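PDB 6LZI: DNA mismatch repair protein MutL, which binds and probably hydrolyses ATP through a Bergerat-fold ATPase domain as part of DNA mismatch repair, here holding ADP and magnesium. Local coordinates for residues E22-E25 against N26-A30; S194-K197 against E198-E202; V235-K239 against R240-N244. All blocks are in the same frame, centred on the assembly; numbering follows the deposited sequence.

Contact 1. Residues E22-E25 against N26-A30. With MG (magnesium ion), chain B; ADP (adenosine-5'-diphosphate), chain H.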
loop_
_atom_site.group_PDB
_atom_site.type_symbol
_atom_site.label_atom_id
_atom_site.label_comp_id
_atom_site.label_asym_id
_atom_site.label_seq_id
_atom_site.Cartn_x
_atom_site.Cartn_y
_atom_site.Cartn_z
ATOM N N GLU A 22 -2.513 5.921 -3.452
ATOM C CA GLU A 22 -3.713 6.684 -3.121
ATOM C C GLU A 22 -4.879 5.770 -3.009
ATOM O O GLU A 22 -5.676 5.927 -2.082
ATOM C CB GLU A 22 -4.010 7.769 -4.124
ATOM C CG GLU A 22 -2.865 8.755 -4.243
ATOM C CD GLU A 22 -2.692 9.613 -2.993
ATOM O OE1 GLU A 22 -1.580 10.158 -2.751
ATOM O OE2 GLU A 22 -3.640 9.720 -2.207
ATOM N N LEU A 23 -4.978 4.760 -3.908
ATOM C CA LEU A 23 -6.158 3.894 -3.779
ATOM C C LEU A 23 -6.104 3.044 -2.506
ATOM O O LEU A 23 -7.108 2.909 -1.810
ATOM C CB LEU A 23 -6.327 3.000 -5.029
ATOM C CG LEU A 23 -6.547 3.938 -6.227
ATOM C CD1 LEU A 23 -6.611 2.993 -7.511
ATOM C CD2 LEU A 23 -7.696 4.886 -6.203
ATOM N N VAL A 24 -4.945 2.442 -2.190
ATOM C CA VAL A 24 -4.909 1.552 -1.035
ATOM C C VAL A 24 -5.067 2.387 0.224
ATOM O O VAL A 24 -5.711 1.975 1.184
ATOM C CB VAL A 24 -3.569 0.791 -1.055
ATOM C CG1 VAL A 24 -3.312 0.114 0.247
ATOM C CG2 VAL A 24 -3.528 -0.230 -2.283
ATOM N N GLU A 25 -4.527 3.602 0.214
ATOM C CA GLU A 25 -4.782 4.478 1.363
ATOM C C GLU A 25 -6.279 4.680 1.570
ATOM O O GLU A 25 -6.753 4.614 2.720
ATOM C CB GLU A 25 -4.050 5.826 1.195
ATOM C CG GLU A 25 -4.361 6.841 2.302
ATOM C CD GLU A 25 -3.524 8.111 2.168
ATOM O OE1 GLU A 25 -4.064 9.261 2.031
ATOM O OE2 GLU A 25 -2.299 7.960 2.254
ATOM N N ASN A 26 -7.047 4.843 0.465
ATOM C CA ASN A 26 -8.477 5.076 0.558
ATOM C C ASN A 26 -9.175 3.826 1.069
ATOM O O ASN A 26 -10.095 3.911 1.903
ATOM C CB ASN A 26 -9.027 5.481 -0.815
ATOM C CG ASN A 26 -8.719 6.923 -1.129
ATOM O OD1 ASN A 26 -8.370 7.669 -0.217
ATOM N ND2 ASN A 26 -8.859 7.339 -2.350
ATOM N N SER A 27 -8.690 2.675 0.656
ATOM C CA SER A 27 -9.302 1.432 1.162
ATOM C C SER A 27 -9.131 1.313 2.650
ATOM O O SER A 27 -10.039 0.867 3.352
ATOM C CB SER A 27 -8.666 0.229 0.535
ATOM O OG SER A 27 -8.926 0.331 -0.885
ATOM N N LEU A 28 -7.899 1.554 3.106
ATOM C CA LEU A 28 -7.637 1.433 4.563
ATOM C C LEU A 28 -8.376 2.511 5.354
ATOM O O LEU A 28 -8.805 2.274 6.502
ATOM C CB LEU A 28 -6.149 1.563 4.821
ATOM C CG LEU A 28 -5.319 0.474 4.136
ATOM C CD1 LEU A 28 -3.825 0.725 4.296
ATOM C CD2 LEU A 28 -5.622 -0.892 4.815
ATOM N N ASP A 29 -8.453 3.733 4.800
ATOM C CA ASP A 29 -9.276 4.776 5.393
ATOM C C ASP A 29 -10.717 4.315 5.567
ATOM O O ASP A 29 -11.370 4.669 6.550
ATOM C CB ASP A 29 -9.277 6.059 4.559
ATOM C CG ASP A 29 -7.947 6.838 4.583
ATOM O OD1 ASP A 29 -7.036 6.577 5.417
ATOM O OD2 ASP A 29 -7.836 7.702 3.691
ATOM N N ALA A 30 -11.223 3.508 4.625
ATOM C CA ALA A 30 -12.578 2.983 4.681
ATOM C C ALA A 30 -12.682 1.648 5.426
ATOM O O ALA A 30 -13.708 0.964 5.306
ATOM C CB ALA A 30 -13.140 2.828 3.278
HETATM MG MG MG B . -7.573 9.534 -0.295
HETATM P PB ADP H . -9.272 11.958 0.547
HETATM O O1B ADP H . -9.096 10.487 0.721
HETATM O O2B ADP H . -10.523 12.490 1.295
HETATM O O3B ADP H . -8.037 12.730 0.956
HETATM P PA ADP H . -9.722 11.077 -2.143
HETATM O O1A ADP H . -9.850 11.806 -3.449
HETATM O O2A ADP H . -8.638 10.056 -2.090
HETATM O O3A ADP H . -9.523 12.261 -1.000
HETATM O "O5'" ADP H . -11.066 10.233 -1.842
HETATM C "C5'" ADP H . -12.178 11.118 -1.697
HETATM C "C4'" ADP H . -13.247 10.492 -0.806
HETATM O "O4'" ADP H . -13.803 9.384 -1.467
HETATM C "C3'" ADP H . -12.790 9.972 0.541
HETATM O "O3'" ADP H . -12.901 11.028 1.534
HETATM C "C2'" ADP H . -13.816 8.895 0.839
HETATM O "O2'" ADP H . -14.964 9.636 1.367
HETATM C "C1'" ADP H . -14.198 8.398 -0.534
HETATM N N9 ADP H . -13.488 7.182 -0.910
HETATM C C8 ADP H . -12.469 7.051 -1.803
HETATM N N7 ADP H . -12.079 5.753 -1.911
HETATM C C5 ADP H . -12.869 5.078 -1.037
HETATM C C6 ADP H . -12.956 3.662 -0.670
HETATM N N6 ADP H . -12.103 2.760 -1.229
HETATM N N1 ADP H . -13.889 3.314 0.259
HETATM C C2 ADP H . -14.709 4.293 0.828
HETATM N N3 ADP H . -14.699 5.588 0.520
HETATM C C4 ADP H . -13.799 5.993 -0.418
HETATM O O HOH W 1 -6.053 8.590 -1.602
HETATM O O HOH W 2 -6.659 9.115 1.483
HETATM O O HOH W 3 -6.465 11.414 -0.508
#
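Asp29 folds back over the carbonyl of Glu25, one helical turn earlier, and its OD2 comes alongside Glu25 CG at 3.8 Å. The two carboxylates cross with their planes 45° apart. Glu25 OE1 and Asp29 OD2 stay 4.4 Å from each other. A magnesium-bound water lies between them and donates a hydrogen bond to each, at 2.7 Å from Glu25 OE1. On the same helix, Asn26 uses both ends of its amide, one for the metal and one for the nucleotide. OD1 binds magnesium at 2.0 Å, and ND2 donates to ADP O2A at 2.7 Å. O2A and O1B of ADP and three waters complete the six ligands. A second of these waters donates to Glu22 O and Glu22 OE2, so Glu22 acts from the second shell. CG of Asn26 lies anti to its carbonyl carbon (chi1 -78°), which carries the amide to the metal. Ser27 OG turns to Asp51, which also binds ADP. Val24 and Leu28 lie side by side on the helix, near Tyr170 of helix 156-173. This is the N-box helix of the Bergerat fold. Asn26 binds the metal directly, while Glu22, Glu25 and Asp29 accept from its waters, consistent with a second shell that orients them.

Contact 2. Residues S194-K197 against E198-E202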
loop_
_atom_site.group_PDB
_atom_site.type_symbol
_atom_site.label_atom_id
_atom_site.label_comp_id
_atom_site.label_asym_id
_atom_site.label_seq_id
_atom_site.Cartn_x
_atom_site.Cartn_y
_atom_site.Cartn_z
ATOM N N SER A 194 -2.792 -11.660 10.381
ATOM C CA SER A 194 -1.970 -12.372 11.360
ATOM C C SER A 194 -1.404 -11.390 12.376
ATOM O O SER A 194 -1.740 -10.201 12.376
ATOM C CB SER A 194 -0.846 -13.149 10.676
ATOM O OG SER A 194 0.092 -12.214 10.179
ATOM N N SER A 195 -0.564 -11.911 13.268
ATOM C CA SER A 195 0.087 -11.059 14.218
ATOM C C SER A 195 1.143 -10.270 13.464
ATOM O O SER A 195 1.465 -10.579 12.307
ATOM C CB SER A 195 0.749 -11.875 15.313
ATOM O OG SER A 195 1.898 -12.504 14.773
ATOM N N LEU A 196 1.641 -9.242 14.097
ATOM C CA LEU A 196 2.664 -8.430 13.423
ATOM C C LEU A 196 3.902 -9.265 13.114
ATOM O O LEU A 196 4.446 -9.203 11.994
ATOM C CB LEU A 196 3.038 -7.189 14.239
ATOM C CG LEU A 196 4.112 -6.236 13.681
ATOM C CD1 LEU A 196 3.757 -5.723 12.328
ATOM C CD2 LEU A 196 4.415 -5.073 14.644
ATOM N N LYS A 197 4.386 -10.026 14.107
ATOM C CA LYS A 197 5.581 -10.837 13.883
ATOM C C LYS A 197 5.368 -11.865 12.777
ATOM O O LYS A 197 6.246 -12.050 11.926
ATOM C CB LYS A 197 6.017 -11.522 15.192
ATOM C CG LYS A 197 7.392 -12.170 15.033
ATOM C CD LYS A 197 7.831 -12.761 16.344
ATOM C CE LYS A 197 9.303 -12.923 16.347
ATOM N NZ LYS A 197 9.375 -14.290 15.889
ATOM N N GLU A 198 4.194 -12.508 12.743
ATOM C CA GLU A 198 3.866 -13.415 11.641
ATOM C C GLU A 198 3.865 -12.685 10.306
ATOM O O GLU A 198 4.329 -13.237 9.288
ATOM C CB GLU A 198 2.509 -14.077 11.849
ATOM C CG GLU A 198 2.558 -15.104 12.922
ATOM C CD GLU A 198 1.226 -15.285 13.628
ATOM O OE1 GLU A 198 0.201 -14.649 13.242
ATOM O OE2 GLU A 198 1.211 -16.084 14.592
ATOM N N ARG A 199 3.373 -11.428 10.304
ATOM C CA ARG A 199 3.270 -10.655 9.070
ATOM C C ARG A 199 4.657 -10.234 8.574
ATOM O O ARG A 199 4.960 -10.348 7.376
ATOM C CB ARG A 199 2.373 -9.441 9.322
ATOM C CG ARG A 199 2.354 -8.366 8.215
ATOM C CD ARG A 199 1.990 -8.972 6.846
ATOM N NE ARG A 199 0.635 -9.517 6.866
ATOM C CZ ARG A 199 -0.478 -8.833 6.659
ATOM N NH1 ARG A 199 -0.540 -7.512 6.413
ATOM N NH2 ARG A 199 -1.608 -9.522 6.627
ATOM N N VAL A 200 5.533 -9.822 9.484
ATOM C CA VAL A 200 6.911 -9.556 9.090
ATOM C C VAL A 200 7.536 -10.773 8.449
ATOM O O VAL A 200 8.232 -10.664 7.443
ATOM C CB VAL A 200 7.722 -9.085 10.308
ATOM C CG1 VAL A 200 9.162 -8.917 9.921
ATOM C CG2 VAL A 200 7.167 -7.723 10.645
ATOM N N GLU A 201 7.342 -11.927 9.068
ATOM C CA GLU A 201 8.044 -13.115 8.634
ATOM C C GLU A 201 7.521 -13.595 7.282
ATOM O O GLU A 201 8.307 -14.053 6.440
ATOM C CB GLU A 201 7.957 -14.141 9.739
ATOM C CG GLU A 201 8.817 -13.671 10.889
ATOM C CD GLU A 201 8.816 -14.566 12.084
ATOM O OE1 GLU A 201 9.668 -14.342 12.946
ATOM O OE2 GLU A 201 8.006 -15.516 12.148
ATOM N N GLU A 202 6.203 -13.495 7.075
ATOM C CA GLU A 202 5.631 -13.836 5.769
ATOM C C GLU A 202 6.199 -12.923 4.690
ATOM O O GLU A 202 6.564 -13.392 3.602
ATOM C CB GLU A 202 4.101 -13.750 5.807
ATOM C CG GLU A 202 3.418 -14.788 6.679
ATOM C CD GLU A 202 3.762 -16.229 6.296
ATOM O OE1 GLU A 202 3.735 -16.600 5.091
ATOM O OE2 GLU A 202 4.095 -16.974 7.221
HETATM O O HOH W 4 0.662 -12.379 7.233
#
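Glu198 reaches back to the start of helix 196-204, where its OE1 accepts from Ser195 N at 2.8 Å. The N-H points almost straight at the oxygen (171°) but meets it from above the carboxylate plane. The return bond runs from Glu198 N to Ser195 OG at 3.1 Å. Ser195 OG sits between its backbone N and carbonyl carbon (chi1 73°), a crowded position that places OG where Glu198 N can donate to it. Ser194 CB packs against the same carboxylate, 3.2 Å from Glu198 OE1. Ser195 and Glu198 thus form a capping box, with Ser195 as the N-cap of the helix. Within the first turns of the helix, Lys197 NZ makes a salt bridge with Glu201 OE1, four residues on, at 3.0 Å. The two side chains meet at a slant, and NZ arrives on the syn side of the carboxylate, 34° out of its plane. The same two atoms also bond to the backbone of Thr208, NZ to its O and OE1 to its N. Were Glu201 an alanine, Lys197 would probably lose its carboxylate mate and Thr208 N its acceptor. On the other flank a water accepts from Arg199 NE at 2.9 Å and lies in the guanidinium plane. It also bonds to Ser194 OG. The rest of the guanidinium is fixed from outside: NH1 by Ala171 O, and NH2 by Val177 O and Lys192 O. Leu196 CD1 meets Val200 CG2 at 4.3 Å, and both side chains pack on Phe223 and Tyr264 of strands 219-225 and 260-266.

Contact 3. Residues V235-K239 against R240-N244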
loop_
_atom_site.group_PDB
_atom_site.type_symbol
_atom_site.label_atom_id
_atom_site.label_comp_id
_atom_site.label_asym_id
_atom_site.label_seq_id
_atom_site.Cartn_x
_atom_site.Cartn_y
_atom_site.Cartn_z
ATOM N N VAL A 235 12.012 1.198 8.402
ATOM C CA VAL A 235 11.750 2.045 9.553
ATOM C C VAL A 235 10.347 2.618 9.434
ATOM O O VAL A 235 10.014 3.276 8.440
ATOM C CB VAL A 235 12.748 3.204 9.670
ATOM C CG1 VAL A 235 12.394 4.014 10.893
ATOM C CG2 VAL A 235 14.177 2.688 9.726
ATOM N N PHE A 236 9.555 2.427 10.472
ATOM C CA PHE A 236 8.207 2.974 10.527
ATOM C C PHE A 236 8.160 3.816 11.781
ATOM O O PHE A 236 8.376 3.290 12.876
ATOM C CB PHE A 236 7.143 1.864 10.566
ATOM C CG PHE A 236 7.196 0.949 9.375
ATOM C CD1 PHE A 236 6.548 1.291 8.190
ATOM C CD2 PHE A 236 7.920 -0.224 9.426
ATOM C CE1 PHE A 236 6.618 0.488 7.064
ATOM C CE2 PHE A 236 7.994 -1.077 8.271
ATOM C CZ PHE A 236 7.322 -0.723 7.118
ATOM N N ILE A 237 7.942 5.122 11.620
ATOM C CA ILE A 237 7.798 6.017 12.762
ATOM C C ILE A 237 6.326 6.393 12.872
ATOM O O ILE A 237 5.763 7.018 11.965
ATOM C CB ILE A 237 8.716 7.239 12.655
ATOM C CG1 ILE A 237 10.179 6.759 12.572
ATOM C CG2 ILE A 237 8.555 8.094 13.885
ATOM C CD1 ILE A 237 11.235 7.778 12.978
ATOM N N ASN A 238 5.719 6.000 13.987
ATOM C CA ASN A 238 4.301 6.193 14.270
ATOM C C ASN A 238 3.481 5.737 13.071
ATOM O O ASN A 238 2.732 6.498 12.456
ATOM C CB ASN A 238 3.989 7.645 14.649
ATOM C CG ASN A 238 4.888 8.164 15.741
ATOM O OD1 ASN A 238 5.838 7.497 16.144
ATOM N ND2 ASN A 238 4.609 9.372 16.219
ATOM N N LYS A 239 3.721 4.481 12.701
ATOM C CA LYS A 239 2.985 3.740 11.684
ATOM C C LYS A 239 3.224 4.267 10.269
ATOM O O LYS A 239 2.561 3.821 9.341
ATOM C CB LYS A 239 1.479 3.707 12.012
ATOM C CG LYS A 239 0.669 2.593 11.304
ATOM C CD LYS A 239 -0.841 2.812 11.463
ATOM C CE LYS A 239 -1.665 2.039 10.436
ATOM N NZ LYS A 239 -1.149 2.177 9.024
ATOM N N ARG A 240 4.187 5.174 10.063
ATOM C CA ARG A 240 4.401 5.626 8.696
ATOM C C ARG A 240 5.790 5.227 8.203
ATOM O O ARG A 240 6.750 5.273 8.973
ATOM C CB ARG A 240 4.249 7.155 8.588
ATOM C CG ARG A 240 2.987 7.682 9.214
ATOM C CD ARG A 240 3.017 9.207 9.325
ATOM N NE ARG A 240 2.508 9.659 10.625
ATOM C CZ ARG A 240 2.087 10.897 10.892
ATOM N NH1 ARG A 240 2.103 11.829 9.945
ATOM N NH2 ARG A 240 1.643 11.203 12.109
ATOM N N PRO A 241 5.938 4.876 6.924
ATOM C CA PRO A 241 7.253 4.431 6.421
ATOM C C PRO A 241 8.228 5.597 6.239
ATOM O O PRO A 241 7.945 6.561 5.526
ATOM C CB PRO A 241 6.917 3.772 5.087
ATOM C CG PRO A 241 5.410 3.881 4.951
ATOM C CD PRO A 241 4.911 4.884 5.870
ATOM N N ILE A 242 9.404 5.471 6.856
ATOM C CA ILE A 242 10.469 6.467 6.828
ATOM C C ILE A 242 11.573 5.972 5.902
ATOM O O ILE A 242 12.049 4.842 6.051
ATOM C CB ILE A 242 11.011 6.697 8.250
ATOM C CG1 ILE A 242 9.904 7.241 9.142
ATOM C CG2 ILE A 242 12.220 7.615 8.262
ATOM C CD1 ILE A 242 9.323 8.536 8.647
ATOM N N GLN A 243 12.007 6.819 4.970
ATOM C CA GLN A 243 13.104 6.473 4.068
ATOM C C GLN A 243 14.446 7.103 4.460
ATOM O O GLN A 243 15.434 6.918 3.737
ATOM C CB GLN A 243 12.742 6.863 2.634
ATOM C CG GLN A 243 11.742 5.941 1.976
ATOM C CD GLN A 243 12.240 4.505 1.886
ATOM O OE1 GLN A 243 11.652 3.594 2.478
ATOM N NE2 GLN A 243 13.324 4.296 1.138
ATOM N N ASN A 244 14.511 7.822 5.583
ATOM C CA ASN A 244 15.710 8.571 5.969
ATOM C C ASN A 244 16.993 7.745 5.865
ATOM O O ASN A 244 17.047 6.594 6.307
ATOM C CB ASN A 244 15.562 9.092 7.398
ATOM C CG ASN A 244 14.450 10.100 7.544
ATOM O OD1 ASN A 244 13.459 10.098 6.784
ATOM N ND2 ASN A 244 14.581 10.953 8.543
HETATM O O HOH W 5 11.977 2.057 5.415
#
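The Phe236 ring has the carbonyl carbon of Arg240 at its edge, near the ring plane. Pro241 comes in obliquely, with CB 3.8 Å from Phe236 CE1. Tyr264 of the adjoining strand 260-266 meets the same ring, with the planes about 20° apart. At the other flat group, the Arg240 guanidinium, Asn238 O lies at the edge and in plane, 3.7 Å from Arg240 NE. The amide of Asn238 turns elsewhere, its ND2 donating to Leu267 O. These residues belong to a beta hairpin closed by a type I' turn from Ile237 to Arg240. Ile237 N donates to Arg240 O at 2.9 Å, in the carbonyl plane. Arg240 N returns a bond to Ile237 O at 3.1 Å, but from above the carbonyl plane. Farther from the turn, Ile242 N donates to Val235 O at 2.8 Å in a nearly straight bond (172°). On the sheet face with Val235, CG1 of Ile237 presses on CG1 of Ile242 at 3.5 Å, a tight carbon pair. CG1 of Ile237 is anti to its carbonyl carbon (chi1 -59°), which lays it against Ile242 CG1. Val235 CG1 covers Ile242 CB at 4.0 Å. A water joins Val235 N to Ile242 O, a second link within the same pair. The hairpin is therefore held by three backbone bonds, apolar contacts on both faces and a bridging water at its open end.

In the fold
From the N terminus, contact 1 comes first, on helix 16-29 of the ATPase part, which lies by strand 46-51 of the eight-stranded sheet. Contact 2 follows at the start of helix 196-204, in the C-terminal part of the chain. It caps that helix, which packs on strands 219-225 and 260-266. Contact 3 closes the tight turn between strands 232-237 and 240-242, at one edge of the five-stranded sheet. The three lie in series, and none nests or crosses. Their centres are about 17 to 21 Å apart, and none touches another. Helix 156-173 links the regions: Tyr170 meets contact 1, Ala171 contact 2, and Leu172 and Thr173 contact 3.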